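Nitrite oxidoreductase subunit B (PDB 7B04) probably carries electrons through its [4Fe-4S] and [3Fe-4S] clusters, as the iron-sulfur subunit of the nitrite oxidoreductase complex of an anammox bacterium. Local coordinates at residues A[34-40]-A[261-266]; A[111-117]-A[296-300]. Residues are numbered along the deposited sequence.

Contact 1 of 2, residues A[34-40]-A[261-266]; sequences RCIACQT and ACVGQI. With SF4 (iron/sulfur cluster), chain B.
Two loops more than 220 residues apart close around one [4Fe-4S] cubane. C35 SG binds FE3, C38 SG binds FE1 and C262 SG binds FE4, each at 2.3 Å; C41 is the remaining cysteine ligand. This is the CxxCxxC arrangement of ferredoxins, completed by a remote cysteine. The 34-40 loop wraps the cluster through positive-phi turns at A37 (58/33) and Q39 (55/26); Q265 (47/51) turns the other loop. C35 and C262 are t, C38 is p, and their SG atoms accept from A37 N, I266 N and T40 N respectively, each at 3.5 Å. CA atoms of R34/I266 and C35/G264 lie 5.6 Å apart; a CB on G264 would clash with R34 O. The extended R34 donates from NH2 to Q265 O (2.8 Å), while its NH1 salt-bridges E325 of subunit A. T40 OG1 and V263 CG2 are in van der Waals contact (3.2 Å). The loops lead from strand 25-31 into helix 40-46 and from helix 257-260 into strand 267-272, with Y170 and Q172 of strand 169-173 against C35.

Contact 2 of 2, residues A[111-117]-A[296-300]; sequences YEGDTIF and QFGTE
The segment 111-117 leaves strand 110-111, passes through a loop at E112-D114, with G113 (-86/167) and D114 (-88/135) extended, and enters helix 116-123, while 296-300 leaves the end of a 3-10 segment (296-297) and swings through G298 (91/20). Their closest CA atoms are T115 and G298, 5.0 Å apart, and the junction is a helix N-cap at T115 (-77/170, chi1 p), whose OG1 accepts weakly from F117 N at 3.3 Å and also from E118 N. The opposing loop adds to this helix start, because I116 N donates to F297 O (3.2 Å, 164°), so a carbonyl from a distant part of the chain takes up an amide of the first turn. G298 fits here since a CB would run into T115 CB and also press on the preceding carbonyl.

Side-chain contacts are few and mostly loose. I116 (p, t) puts CG2 4.2 Å from F297 CD1. The CA-to-CB bond of F297 (m) points sideways, and its ring meets those of Y294 and Y220, the latter edge-to-face. Separately, Y111 (t) lays OH 3.9 Å from Q296 CB, and I1144 of subunit A packs on both. T299 CG2, 4.5 Å from I116 CD1, belongs to a side chain that also touches the cluster ligand C178. F117 (m) brings its ring edge to the backbone of the turn, with CE2 3.5 Å from G298 O.

Loops at the ends of one four-stranded sheet contribute to both contacts, which do not touch. Contact 1 adjoins strands 25-31 and 267-272, whereas 296-300 of contact 2 lies in the loop between strands 291-292 and 303-306, its other two members. Their centres are 30 Å apart, on opposite sides of the chain's centre, with nearest atoms about 18 Å apart, and their segments alternate along the chain. Contact 1 supplies three ligands of [4Fe-4S] cluster #1. Contact 2 supplies none, but its T299 side chain lies about 5 Å from a [4Fe-4S] cluster and about 3 Å from that of C178, a ligand of cluster #3; the F117 side chain is about 13 Å from the [3Fe-4S] cluster.

Contact 1 of 2, residues A[34-40]-A[261-266]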
ATOM      1  N   ARG A  34     -12.037 -10.929   5.951  1.00 34.06           N
ATOM      2  CA  ARG A  34     -10.590 -11.091   5.881  1.00 35.42           C
ATOM      3  C   ARG A  34      -9.889  -9.986   5.098  1.00 35.20           C
ATOM      4  O   ARG A  34      -8.654  -9.959   5.080  1.00 41.80           O
ATOM      5  CB  ARG A  34     -10.232 -12.434   5.237  1.00 35.79           C
ATOM      6  CG  ARG A  34     -10.576 -13.677   6.025  1.00 43.28           C
ATOM      7  CD  ARG A  34     -10.045 -14.887   5.272  1.00 41.63           C
ATOM      8  NE  ARG A  34     -10.332 -16.155   5.930  1.00 43.76           N
ATOM      9  CZ  ARG A  34      -9.941 -17.336   5.461  1.00 43.04           C
ATOM     10  NH1 ARG A  34     -10.242 -18.446   6.119  1.00 43.71           N
ATOM     11  NH2 ARG A  34      -9.247 -17.405   4.332  1.00 42.02           N
ATOM     12  N   CYS A  35     -10.627  -9.084   4.458  1.00 29.07           N
ATOM     13  CA  CYS A  35     -10.004  -8.139   3.542  1.00 32.57           C
ATOM     14  C   CYS A  35      -9.218  -7.069   4.293  1.00 33.94           C
ATOM     15  O   CYS A  35      -9.540  -6.699   5.424  1.00 41.80           O
ATOM     16  CB  CYS A  35     -11.059  -7.477   2.656  1.00 40.52           C
ATOM     17  SG  CYS A  35     -10.379  -6.505   1.285  1.00 29.44           S
ATOM     18  N   ILE A  36      -8.181  -6.560   3.631  1.00 30.28           N
ATOM     19  CA  ILE A  36      -7.270  -5.576   4.201  1.00 32.42           C
ATOM     20  C   ILE A  36      -7.203  -4.298   3.380  1.00 32.89           C
ATOM     21  O   ILE A  36      -6.489  -3.366   3.765  1.00 32.81           O
ATOM     22  CB  ILE A  36      -5.857  -6.167   4.386  1.00 29.23           C
ATOM     23  CG1 ILE A  36      -5.312  -6.665   3.049  1.00 35.78           C
ATOM     24  CG2 ILE A  36      -5.882  -7.299   5.400  1.00 27.26           C
ATOM     25  CD1 ILE A  36      -3.953  -7.312   3.152  1.00 36.63           C
ATOM     26  N   ALA A  37      -7.914  -4.235   2.251  1.00 29.74           N
ATOM     27  CA  ALA A  37      -7.869  -3.105   1.320  1.00 30.39           C
ATOM     28  C   ALA A  37      -6.460  -2.844   0.799  1.00 34.02           C
ATOM     29  O   ALA A  37      -6.092  -1.699   0.527  1.00 34.07           O
ATOM     30  CB  ALA A  37      -8.442  -1.833   1.947  1.00 21.10           C
ATOM     31  N   CYS A  38      -5.664  -3.900   0.630  1.00 28.94           N
ATOM     32  CA  CYS A  38      -4.311  -3.722   0.122  1.00 29.30           C
ATOM     33  C   CYS A  38      -4.285  -3.355  -1.355  1.00 31.47           C
ATOM     34  O   CYS A  38      -3.229  -2.947  -1.850  1.00 30.32           O
ATOM     35  CB  CYS A  38      -3.487  -4.990   0.354  1.00 26.33           C
ATOM     36  SG  CYS A  38      -4.080  -6.439  -0.544  1.00 31.61           S
ATOM     37  N   GLN A  39      -5.412  -3.488  -2.060  1.00 27.13           N
ATOM     38  CA  GLN A  39      -5.508  -3.177  -3.488  1.00 26.49           C
ATOM     39  C   GLN A  39      -4.474  -3.942  -4.311  1.00 29.84           C
ATOM     40  O   GLN A  39      -4.066  -3.495  -5.386  1.00 28.27           O
ATOM     41  CB  GLN A  39      -5.383  -1.671  -3.741  1.00 23.97           C
ATOM     42  CG  GLN A  39      -6.170  -0.799  -2.773  1.00 26.20           C
ATOM     43  CD  GLN A  39      -7.641  -0.696  -3.128  1.00 29.43           C
ATOM     44  OE1 GLN A  39      -8.034  -0.920  -4.274  1.00 29.92           O
ATOM     45  NE2 GLN A  39      -8.462  -0.343  -2.147  1.00 32.04           N
ATOM     46  N   THR A  40      -4.030  -5.095  -3.808  1.00 32.04           N
ATOM     47  CA  THR A  40      -3.169  -5.967  -4.603  1.00 32.15           C
ATOM     48  C   THR A  40      -3.903  -6.475  -5.835  1.00 25.90           C
ATOM     49  O   THR A  40      -3.349  -6.498  -6.940  1.00 25.19           O
ATOM     50  CB  THR A  40      -2.681  -7.136  -3.753  1.00 31.67           C
ATOM     51  OG1 THR A  40      -1.921  -6.641  -2.643  1.00 27.05           O
ATOM     52  CG2 THR A  40      -1.817  -8.078  -4.582  1.00 30.62           C
ATOM     53  N   ALA A 261      -4.237 -12.887  -7.049  1.00 29.74           N
ATOM     54  CA  ALA A 261      -3.437 -11.904  -6.334  1.00 30.14           C
ATOM     55  C   ALA A 261      -3.869 -11.679  -4.889  1.00 29.89           C
ATOM     56  O   ALA A 261      -3.101 -11.083  -4.126  1.00 29.53           O
ATOM     57  CB  ALA A 261      -3.491 -10.568  -7.074  1.00 27.63           C
ATOM     58  N   CYS A 262      -5.056 -12.135  -4.493  1.00 32.83           N
ATOM     59  CA  CYS A 262      -5.628 -11.724  -3.214  1.00 30.79           C
ATOM     60  C   CYS A 262      -4.772 -12.152  -2.036  1.00 33.52           C
ATOM     61  O   CYS A 262      -4.557 -13.345  -1.811  1.00 41.90           O
ATOM     62  CB  CYS A 262      -7.026 -12.282  -3.040  1.00 34.10           C
ATOM     63  SG  CYS A 262      -7.846 -11.630  -1.565  1.00 40.27           S
ATOM     64  N   VAL A 263      -4.355 -11.173  -1.241  1.00 35.91           N
ATOM     65  CA  VAL A 263      -3.347 -11.411  -0.220  1.00 30.25           C
ATOM     66  C   VAL A 263      -3.975 -11.902   1.073  1.00 37.46           C
ATOM     67  O   VAL A 263      -3.459 -12.827   1.710  1.00 46.41           O
ATOM     68  CB  VAL A 263      -2.546 -10.125  -0.006  1.00 28.51           C
ATOM     69  CG1 VAL A 263      -1.355 -10.396   0.880  1.00 35.42           C
ATOM     70  CG2 VAL A 263      -2.146  -9.587  -1.342  1.00 30.42           C
ATOM     71  N   GLY A 264      -5.088 -11.302   1.485  1.00 34.73           N
ATOM     72  CA  GLY A 264      -5.704 -11.706   2.730  1.00 34.73           C
ATOM     73  C   GLY A 264      -6.584 -12.930   2.590  1.00 33.73           C
ATOM     74  O   GLY A 264      -7.456 -13.169   3.432  1.00 37.84           O
ATOM     75  N   GLN A 265      -6.333 -13.727   1.549  1.00 30.11           N
ATOM     76  CA  GLN A 265      -7.020 -14.999   1.314  1.00 35.23           C
ATOM     77  C   GLN A 265      -8.536 -14.873   1.471  1.00 41.99           C
ATOM     78  O   GLN A 265      -9.174 -15.646   2.187  1.00 42.10           O
ATOM     79  CB  GLN A 265      -6.468 -16.082   2.243  1.00 33.14           C
ATOM     80  CG  GLN A 265      -4.984 -16.369   2.066  1.00 42.25           C
ATOM     81  CD  GLN A 265      -4.439 -17.313   3.124  1.00 43.12           C
ATOM     82  OE1 GLN A 265      -5.139 -17.677   4.068  1.00 39.78           O
ATOM     83  NE2 GLN A 265      -3.183 -17.718   2.965  1.00 33.44           N
ATOM     84  N   ILE A 266      -9.125 -13.885   0.791  1.00 35.53           N
ATOM     85  CA  ILE A 266     -10.556 -13.643   0.946  1.00 38.87           C
ATOM     86  C   ILE A 266     -11.402 -14.129  -0.230  1.00 36.71           C
ATOM     87  O   ILE A 266     -12.611 -14.345  -0.053  1.00 38.25           O
ATOM     88  CB  ILE A 266     -10.833 -12.143   1.189  1.00 38.86           C
ATOM     89  CG1 ILE A 266     -10.978 -11.395  -0.135  1.00 41.79           C
ATOM     90  CG2 ILE A 266      -9.722 -11.513   1.993  1.00 39.13           C
ATOM     91  CD1 ILE A 266     -11.702 -10.076  -0.009  1.00 36.80           C
TER
HETATM   92 FE1  SF4 B 503      -6.240  -7.128  -0.630  1.00 51.16          FE
HETATM   93 FE2  SF4 B 503      -7.830  -7.073  -2.859  1.00 49.47          FE
HETATM   94 FE3  SF4 B 503      -8.964  -7.186  -0.368  1.00 42.55          FE
HETATM   95 FE4  SF4 B 503      -7.638  -9.362  -1.370  1.00 45.36          FE
HETATM   96  S1  SF4 B 503      -9.545  -8.423  -2.195  1.00 34.85           S
HETATM   97  S2  SF4 B 503      -7.457  -8.496   0.731  1.00 27.34           S
HETATM   98  S3  SF4 B 503      -5.965  -8.342  -2.539  1.00 33.40           S
HETATM   99  S4  SF4 B 503      -7.705  -5.487  -1.225  1.00 34.16           S

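Contact 2 of 2, residues A[111-117]-A[296-300]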
ATOM      1  N   TYR A 111     -38.335  -9.939  -3.744  1.00 45.50           N
ATOM      2  CA  TYR A 111     -38.202  -8.488  -3.747  1.00 43.44           C
ATOM      3  C   TYR A 111     -39.258  -7.930  -4.693  1.00 45.64           C
ATOM      4  O   TYR A 111     -39.245  -8.239  -5.890  1.00 54.53           O
ATOM      5  CB  TYR A 111     -36.788  -8.093  -4.179  1.00 45.11           C
ATOM      6  CG  TYR A 111     -36.510  -6.613  -4.362  1.00 48.11           C
ATOM      7  CD1 TYR A 111     -36.459  -5.747  -3.276  1.00 45.55           C
ATOM      8  CD2 TYR A 111     -36.251  -6.092  -5.625  1.00 41.92           C
ATOM      9  CE1 TYR A 111     -36.184  -4.398  -3.448  1.00 44.11           C
ATOM     10  CE2 TYR A 111     -35.976  -4.749  -5.805  1.00 49.10           C
ATOM     11  CZ  TYR A 111     -35.944  -3.907  -4.716  1.00 48.32           C
ATOM     12  OH  TYR A 111     -35.669  -2.572  -4.901  1.00 47.01           O
ATOM     13  N   GLU A 112     -40.162  -7.108  -4.164  1.00 40.05           N
ATOM     14  CA  GLU A 112     -41.270  -6.576  -4.944  1.00 48.46           C
ATOM     15  C   GLU A 112     -40.991  -5.170  -5.454  1.00 51.07           C
ATOM     16  O   GLU A 112     -41.908  -4.506  -5.950  1.00 45.45           O
ATOM     17  CB  GLU A 112     -42.561  -6.585  -4.119  0.65 54.21           C
ATOM     18  CG  GLU A 112     -42.808  -7.862  -3.322  0.62 53.67           C
ATOM     19  CD  GLU A 112     -43.425  -8.975  -4.152  0.58 61.96           C
ATOM     20  OE1 GLU A 112     -43.642  -8.773  -5.366  1.00 64.75           O
ATOM     21  OE2 GLU A 112     -43.700 -10.054  -3.584  0.91 61.55           O
ATOM     22  N   GLY A 113     -39.744  -4.710  -5.353  1.00 46.81           N
ATOM     23  CA  GLY A 113     -39.360  -3.438  -5.922  1.00 49.38           C
ATOM     24  C   GLY A 113     -38.958  -3.567  -7.378  1.00 50.67           C
ATOM     25  O   GLY A 113     -38.735  -4.659  -7.898  1.00 54.89           O
ATOM     26  N   ASP A 114     -38.862  -2.419  -8.039  1.00 46.02           N
ATOM     27  CA  ASP A 114     -38.572  -2.375  -9.465  1.00 45.34           C
ATOM     28  C   ASP A 114     -37.072  -2.364  -9.719  1.00 44.67           C
ATOM     29  O   ASP A 114     -36.317  -1.651  -9.052  1.00 44.88           O
ATOM     30  CB  ASP A 114     -39.210  -1.141 -10.105  1.00 43.27           C
ATOM     31  CG  ASP A 114     -40.718  -1.127  -9.975  1.00 47.58           C
ATOM     32  OD1 ASP A 114     -41.311  -2.207  -9.773  1.00 48.86           O
ATOM     33  OD2 ASP A 114     -41.309  -0.032 -10.076  1.00 38.86           O
ATOM     34  N   THR A 115     -36.647  -3.176 -10.683  1.00 46.77           N
ATOM     35  CA  THR A 115     -35.266  -3.192 -11.130  1.00 37.39           C
ATOM     36  C   THR A 115     -34.999  -1.991 -12.034  1.00 36.36           C
ATOM     37  O   THR A 115     -35.913  -1.263 -12.434  1.00 36.21           O
ATOM     38  CB  THR A 115     -34.951  -4.491 -11.869  1.00 34.07           C
ATOM     39  OG1 THR A 115     -35.573  -4.471 -13.161  1.00 34.87           O
ATOM     40  CG2 THR A 115     -35.471  -5.683 -11.087  1.00 41.38           C
ATOM     41  N   ILE A 116     -33.718  -1.776 -12.347  1.00 36.39           N
ATOM     42  CA  ILE A 116     -33.348  -0.678 -13.237  1.00 33.52           C
ATOM     43  C   ILE A 116     -34.034  -0.820 -14.589  1.00 34.51           C
ATOM     44  O   ILE A 116     -34.322   0.181 -15.257  1.00 33.48           O
ATOM     45  CB  ILE A 116     -31.815  -0.598 -13.385  1.00 31.17           C
ATOM     46  CG1 ILE A 116     -31.261  -1.883 -14.003  1.00 28.42           C
ATOM     47  CG2 ILE A 116     -31.164  -0.329 -12.038  1.00 29.17           C
ATOM     48  CD1 ILE A 116     -29.861  -1.738 -14.556  1.00 31.23           C
ATOM     49  N   PHE A 117     -34.307  -2.055 -15.014  1.00 27.98           N
ATOM     50  CA  PHE A 117     -35.047  -2.268 -16.253  1.00 33.29           C
ATOM     51  C   PHE A 117     -36.518  -1.913 -16.082  1.00 36.18           C
ATOM     52  O   PHE A 117     -37.111  -1.259 -16.950  1.00 36.86           O
ATOM     53  CB  PHE A 117     -34.887  -3.716 -16.714  1.00 31.91           C
ATOM     54  CG  PHE A 117     -33.466  -4.202 -16.703  1.00 28.04           C
ATOM     55  CD1 PHE A 117     -32.594  -3.858 -17.723  1.00 29.14           C
ATOM     56  CD2 PHE A 117     -33.001  -5.000 -15.671  1.00 28.85           C
ATOM     57  CE1 PHE A 117     -31.284  -4.303 -17.715  1.00 26.53           C
ATOM     58  CE2 PHE A 117     -31.693  -5.447 -15.656  1.00 28.14           C
ATOM     59  CZ  PHE A 117     -30.833  -5.098 -16.679  1.00 28.03           C
ATOM     60  N   GLN A 296     -30.860  -5.489  -5.790  1.00 36.44           N
ATOM     61  CA  GLN A 296     -31.929  -4.553  -6.140  1.00 35.76           C
ATOM     62  C   GLN A 296     -31.880  -4.154  -7.602  1.00 40.70           C
ATOM     63  O   GLN A 296     -32.931  -3.994  -8.238  1.00 39.97           O
ATOM     64  CB  GLN A 296     -31.809  -3.295  -5.286  1.00 37.48           C
ATOM     65  CG  GLN A 296     -31.910  -3.489  -3.790  1.00 45.12           C
ATOM     66  CD  GLN A 296     -30.552  -3.556  -3.122  1.00 48.80           C
ATOM     67  OE1 GLN A 296     -29.622  -2.875  -3.532  1.00 52.64           O
ATOM     68  NE2 GLN A 296     -30.431  -4.390  -2.087  1.00 47.97           N
ATOM     69  N   PHE A 297     -30.672  -4.008  -8.149  1.00 38.95           N
ATOM     70  CA  PHE A 297     -30.512  -3.561  -9.527  1.00 34.04           C
ATOM     71  C   PHE A 297     -31.135  -4.527 -10.532  1.00 38.95           C
ATOM     72  O   PHE A 297     -31.628  -4.092 -11.582  1.00 38.81           O
ATOM     73  CB  PHE A 297     -29.030  -3.338  -9.814  1.00 38.44           C
ATOM     74  CG  PHE A 297     -28.416  -2.239  -8.980  1.00 33.17           C
ATOM     75  CD1 PHE A 297     -29.207  -1.236  -8.439  1.00 34.86           C
ATOM     76  CD2 PHE A 297     -27.055  -2.214  -8.730  1.00 35.72           C
ATOM     77  CE1 PHE A 297     -28.652  -0.230  -7.675  1.00 35.58           C
ATOM     78  CE2 PHE A 297     -26.490  -1.207  -7.969  1.00 35.65           C
ATOM     79  CZ  PHE A 297     -27.295  -0.213  -7.438  1.00 36.26           C
ATOM     80  N   GLY A 298     -31.124  -5.823 -10.239  1.00 37.55           N
ATOM     81  CA  GLY A 298     -31.768  -6.786 -11.104  1.00 29.27           C
ATOM     82  C   GLY A 298     -30.893  -7.386 -12.180  1.00 37.18           C
ATOM     83  O   GLY A 298     -31.419  -7.877 -13.183  1.00 42.20           O
ATOM     84  N   THR A 299     -29.575  -7.326 -12.042  1.00 42.30           N
ATOM     85  CA  THR A 299     -28.712  -7.902 -13.062  1.00 39.39           C
ATOM     86  C   THR A 299     -28.299  -9.337 -12.761  1.00 40.07           C
ATOM     87  O   THR A 299     -27.781 -10.010 -13.657  1.00 41.62           O
ATOM     88  CB  THR A 299     -27.461  -7.041 -13.248  1.00 36.06           C
ATOM     89  OG1 THR A 299     -26.582  -7.222 -12.131  1.00 35.08           O
ATOM     90  CG2 THR A 299     -27.833  -5.572 -13.367  1.00 33.90           C
ATOM     91  N   GLU A 300     -28.565  -9.833 -11.548  1.00 32.61           N
ATOM     92  CA  GLU A 300     -28.031 -11.094 -11.045  1.00 34.73           C
ATOM     93  C   GLU A 300     -26.506 -11.084 -11.083  1.00 36.97           C
ATOM     94  O   GLU A 300     -25.900 -11.759 -11.929  1.00 31.63           O
ATOM     95  CB  GLU A 300     -28.575 -12.294 -11.829  1.00 36.18           C
ATOM     96  CG  GLU A 300     -28.660 -13.570 -10.998  1.00 35.99           C
ATOM     97  CD  GLU A 300     -29.493 -14.657 -11.646  1.00 33.60           C
ATOM     98  OE1 GLU A 300     -30.736 -14.572 -11.576  1.00 33.89           O
ATOM     99  OE2 GLU A 300     -28.905 -15.608 -12.204  1.00 34.29           O
TER